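PDB 4ZGS: putative D-lactate dehydrogenase from Chlamydomonas reinhardtii, which acts as the chloroplast pyruvate reductase of this green alga, probably reducing pyruvate to D-lactate with NADH as the hydride donor. Local coordinates for residues 145-150 with 260-265; 179-184 with 232-237. All coordinates share one frame; numbering follows the deposited sequence.

Contact 1: residues 145-150 with 260-265; sequences ALIFAL and GVMLIN
L146, I147 and L150 of helix 136-151 lie on M262 and I264 of strand 261-265 in a wholly apolar helix-on-sheet contact within the nucleotide-binding domain. The helix runs largely against the strand, at 145° between their directions, and the two short axes come within 9.3 Å. I147 and I264 make the tightest meeting: I147 CG1 lies 3.5 Å from I264 CG1, two methylene groups pressed together where the branches cross at a slant. The other branch of I147 turns to M262, two residues back on the same face of the strand, with its CG2 4.0 Å from M262 SD. M262 leaves the strand with CG anti to the backbone N and then bends at the sulfur (chi3 -53°), which carries CE to L150, 3.8 Å from its CB. L150 also reaches I264 tip to tip, CD1 to CD1 at 4.0 Å, while L146 CB adds to the contact at 4.1 Å from I264 CD1. The strand belongs to the six-stranded parallel sheet of a Rossmann-type domain, and M262 and I264 are on the face covered by helix 136-151, whereas L263 and N265 point to the opposite face. I147 extends the cover by also touching I234 on the adjacent strand. An alanine in place of I147 would probably open a gap where CG1 and CG2 now fill the space beside the I264 methylene and the M262 sulfur. On the side of the helix turned from the strand, F148 packs on A145 of a second subunit and A145 on F148 of that subunit, so the helix lies between the sheet and the second subunit.

Contact 2: residues 179-184 with 232-237; sequences KVVGVV and SDIVTL
V180 and D233 begin the hydrogen bonding between strands 180-184 and 234-237, parallel neighbours in the Rossmann sheet. V180 O takes two backbone donors, D233 N at 2.8 Å and I234 N at 3.2 Å. Further along, the ladder passes from G182 N to I234 O, from T236 N to G182 O at 3.0 Å and from V184 N to T236 O.

The D233 side chain joins this backbone network. D233 OD2 accepts V180 N at 2.9 Å on its anti side, 18° out of the carboxylate plane, while OD1 forms a salt bridge with K258. The aliphatic part of K179 crosses the carboxylate, its CD 3.6 Å from D233 OD2, but its NZ is bonded to E175 O.

Apolar contacts line both faces. V181 CG2 rests on I234 CD1 at 4.0 Å, and the methyl groups V183 CG2 and T236 CG2 lie side by side on the same face; on the other, V184 meets V235 and L237. G182 lies close to S232, whose hydroxyl is bonded to L228 O of helix 225-231; a CB on G182 would come 2.8 Å from S232 OG.

With one carboxylate oxygen on a backbone N-H and the other on a lysine, D233 is gripped from two directions, and its negative charge is probably stabilised where the strand begins.

How the contacts relate
Both contacts meet on one sheet, where strands 261-265 and 234-237 are neighbours: I264 N lies 2.7 Å from V235 O and I264 O 2.9 Å from L237 N, both probable hydrogen bonds. Their centres are 9 Å apart, and both segments of contact 2 fall in sequence between the two segments of contact 1. Contact 2 joins two interior strands of the sheet by backbone bonds, contact 1 lays a helix over one face; I234 and T236 share that face with I264. Contact 2 is nearer the bound NAD, with the V184 side chain about 5 Å from it, against about 9 Å for L146. The glycine-rich turn follows strand 180-184 directly.

Contact 1: residues 145-150 with 260-265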
# COMPACT_ATOMS: atom_id res chain seq x y z
N ALA A 145 -18.05 12.41 -2.08
CA ALA A 145 -16.64 12.16 -1.75
C ALA A 145 -16.00 11.21 -2.77
O ALA A 145 -14.94 11.47 -3.30
CB ALA A 145 -16.55 11.59 -0.35
N LEU A 146 -16.70 10.12 -3.07
CA LEU A 146 -16.23 9.14 -4.01
C LEU A 146 -16.05 9.79 -5.35
O LEU A 146 -15.11 9.50 -6.08
CB LEU A 146 -17.21 7.95 -4.12
CG LEU A 146 -17.38 7.10 -2.85
CD1 LEU A 146 -18.25 5.89 -3.13
CD2 LEU A 146 -16.06 6.70 -2.25
N ILE A 147 -17.00 10.66 -5.70
CA ILE A 147 -16.93 11.30 -7.02
C ILE A 147 -15.65 12.13 -7.12
O ILE A 147 -14.85 11.99 -8.06
CB ILE A 147 -18.19 12.12 -7.29
CG1 ILE A 147 -19.34 11.17 -7.63
CG2 ILE A 147 -17.97 13.03 -8.54
CD1 ILE A 147 -20.72 11.81 -7.57
N PHE A 148 -15.39 12.93 -6.10
CA PHE A 148 -14.20 13.76 -6.16
C PHE A 148 -12.93 12.94 -6.23
O PHE A 148 -12.07 13.24 -7.04
CB PHE A 148 -14.17 14.73 -4.97
CG PHE A 148 -14.78 16.07 -5.30
CD1 PHE A 148 -14.07 17.02 -6.01
CD2 PHE A 148 -16.07 16.38 -4.90
CE1 PHE A 148 -14.62 18.24 -6.29
CE2 PHE A 148 -16.62 17.59 -5.19
CZ PHE A 148 -15.90 18.52 -5.89
N ALA A 149 -12.83 11.89 -5.41
CA ALA A 149 -11.63 11.09 -5.30
C ALA A 149 -11.35 10.45 -6.66
O ALA A 149 -10.23 10.52 -7.15
CB ALA A 149 -11.78 10.01 -4.18
N LEU A 150 -12.36 9.87 -7.29
CA LEU A 150 -12.20 9.27 -8.61
C LEU A 150 -11.83 10.28 -9.70
O LEU A 150 -10.98 10.02 -10.56
CB LEU A 150 -13.48 8.54 -9.03
CG LEU A 150 -13.81 7.27 -8.24
CD1 LEU A 150 -15.23 6.82 -8.57
CD2 LEU A 150 -12.80 6.19 -8.57
N GLY A 260 -18.13 6.19 -20.74
CA GLY A 260 -17.22 6.87 -19.85
C GLY A 260 -17.90 7.29 -18.57
O GLY A 260 -17.29 7.93 -17.72
N VAL A 261 -19.16 6.88 -18.42
CA VAL A 261 -19.95 7.26 -17.26
C VAL A 261 -19.32 6.80 -15.96
O VAL A 261 -18.77 5.72 -15.89
CB VAL A 261 -21.36 6.66 -17.28
CG1 VAL A 261 -21.30 5.14 -17.21
CG2 VAL A 261 -22.11 7.17 -16.08
N MET A 262 -19.38 7.65 -14.95
CA MET A 262 -18.98 7.31 -13.58
C MET A 262 -20.22 6.88 -12.82
O MET A 262 -21.18 7.65 -12.72
CB MET A 262 -18.33 8.52 -12.87
CG MET A 262 -18.10 8.35 -11.37
SD MET A 262 -17.13 9.76 -10.75
CE MET A 262 -15.73 9.73 -11.86
N LEU A 263 -20.22 5.67 -12.28
CA LEU A 263 -21.36 5.14 -11.53
C LEU A 263 -21.02 5.12 -10.06
O LEU A 263 -19.97 4.65 -9.68
CB LEU A 263 -21.73 3.74 -12.00
CG LEU A 263 -22.78 2.97 -11.22
CD1 LEU A 263 -24.04 3.81 -11.19
CD2 LEU A 263 -23.02 1.66 -11.93
N ILE A 264 -21.90 5.68 -9.22
CA ILE A 264 -21.69 5.72 -7.78
C ILE A 264 -22.81 5.03 -7.06
O ILE A 264 -23.97 5.35 -7.26
CB ILE A 264 -21.62 7.13 -7.25
CG1 ILE A 264 -20.49 7.88 -7.95
CG2 ILE A 264 -21.41 7.11 -5.76
CD1 ILE A 264 -19.15 7.28 -7.71
N ASN A 265 -22.47 4.05 -6.24
CA ASN A 265 -23.51 3.40 -5.49
C ASN A 265 -23.18 3.28 -4.01
O ASN A 265 -22.31 2.50 -3.62
CB ASN A 265 -23.76 2.03 -6.10
CG ASN A 265 -24.90 1.33 -5.47
OD1 ASN A 265 -25.73 1.95 -4.80
ND2 ASN A 265 -24.93 0.01 -5.62

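Contact 2: residues 179-184 with 232-237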
# COMPACT_ATOMS: atom_id res chain seq x y z
N LYS A 179 -20.68 19.28 -15.58
CA LYS A 179 -21.09 17.90 -15.87
C LYS A 179 -22.57 17.58 -15.57
O LYS A 179 -23.16 18.13 -14.63
CB LYS A 179 -20.20 16.94 -15.09
CG LYS A 179 -18.73 17.12 -15.39
CD LYS A 179 -18.50 16.94 -16.88
CE LYS A 179 -17.12 17.44 -17.30
NZ LYS A 179 -16.04 16.50 -16.86
N VAL A 180 -23.14 16.68 -16.36
CA VAL A 180 -24.49 16.19 -16.16
C VAL A 180 -24.50 15.02 -15.18
O VAL A 180 -23.82 14.01 -15.39
CB VAL A 180 -25.11 15.70 -17.45
CG1 VAL A 180 -26.50 15.14 -17.18
CG2 VAL A 180 -25.16 16.82 -18.46
N VAL A 181 -25.30 15.17 -14.12
CA VAL A 181 -25.42 14.24 -13.01
C VAL A 181 -26.84 13.72 -12.84
O VAL A 181 -27.74 14.50 -12.54
CB VAL A 181 -25.04 14.93 -11.74
CG1 VAL A 181 -25.39 14.06 -10.50
CG2 VAL A 181 -23.59 15.35 -11.82
N GLY A 182 -27.06 12.43 -13.10
CA GLY A 182 -28.29 11.75 -12.73
C GLY A 182 -28.34 11.32 -11.28
O GLY A 182 -27.52 10.52 -10.84
N VAL A 183 -29.35 11.78 -10.54
CA VAL A 183 -29.60 11.22 -9.22
C VAL A 183 -30.77 10.29 -9.32
O VAL A 183 -31.84 10.70 -9.75
CB VAL A 183 -29.91 12.27 -8.17
CG1 VAL A 183 -30.27 11.61 -6.88
CG2 VAL A 183 -28.73 13.19 -7.99
N VAL A 184 -30.52 9.02 -9.00
CA VAL A 184 -31.56 7.99 -9.05
C VAL A 184 -32.08 7.67 -7.63
O VAL A 184 -31.43 7.02 -6.81
CB VAL A 184 -31.07 6.70 -9.73
CG1 VAL A 184 -32.19 5.70 -9.79
CG2 VAL A 184 -30.57 6.98 -11.13
N SER A 232 -26.20 11.05 -18.72
CA SER A 232 -25.39 11.36 -17.54
C SER A 232 -23.90 11.04 -17.65
O SER A 232 -23.50 9.97 -18.11
CB SER A 232 -25.99 10.65 -16.33
OG SER A 232 -27.34 11.06 -16.15
N ASP A 233 -23.08 11.98 -17.19
CA ASP A 233 -21.64 11.77 -17.03
C ASP A 233 -21.42 11.00 -15.76
O ASP A 233 -20.46 10.23 -15.60
CB ASP A 233 -20.89 13.10 -16.95
CG ASP A 233 -21.02 13.94 -18.22
OD1 ASP A 233 -20.68 13.42 -19.32
OD2 ASP A 233 -21.42 15.13 -18.11
N ILE A 234 -22.34 11.27 -14.84
CA ILE A 234 -22.34 10.71 -13.50
C ILE A 234 -23.74 10.27 -13.09
O ILE A 234 -24.71 11.04 -13.21
CB ILE A 234 -21.86 11.72 -12.47
CG1 ILE A 234 -20.51 12.30 -12.89
CG2 ILE A 234 -21.78 11.06 -11.13
CD1 ILE A 234 -20.06 13.44 -12.00
N VAL A 235 -23.82 9.03 -12.62
CA VAL A 235 -25.02 8.45 -12.07
C VAL A 235 -24.77 8.02 -10.64
O VAL A 235 -23.80 7.31 -10.36
CB VAL A 235 -25.49 7.26 -12.88
CG1 VAL A 235 -26.65 6.59 -12.20
CG2 VAL A 235 -25.90 7.73 -14.27
N THR A 236 -25.63 8.46 -9.73
CA THR A 236 -25.50 8.09 -8.32
C THR A 236 -26.78 7.46 -7.80
O THR A 236 -27.85 8.07 -7.87
CB THR A 236 -25.11 9.29 -7.46
OG1 THR A 236 -25.13 8.89 -6.08
CG2 THR A 236 -26.12 10.43 -7.62
N LEU A 237 -26.69 6.23 -7.31
CA LEU A 237 -27.87 5.49 -6.94
C LEU A 237 -28.25 5.76 -5.50
O LEU A 237 -27.42 5.58 -4.61
CB LEU A 237 -27.65 3.99 -7.14
CG LEU A 237 -27.09 3.57 -8.49
CD1 LEU A 237 -26.97 2.02 -8.59
CD2 LEU A 237 -27.97 4.15 -9.59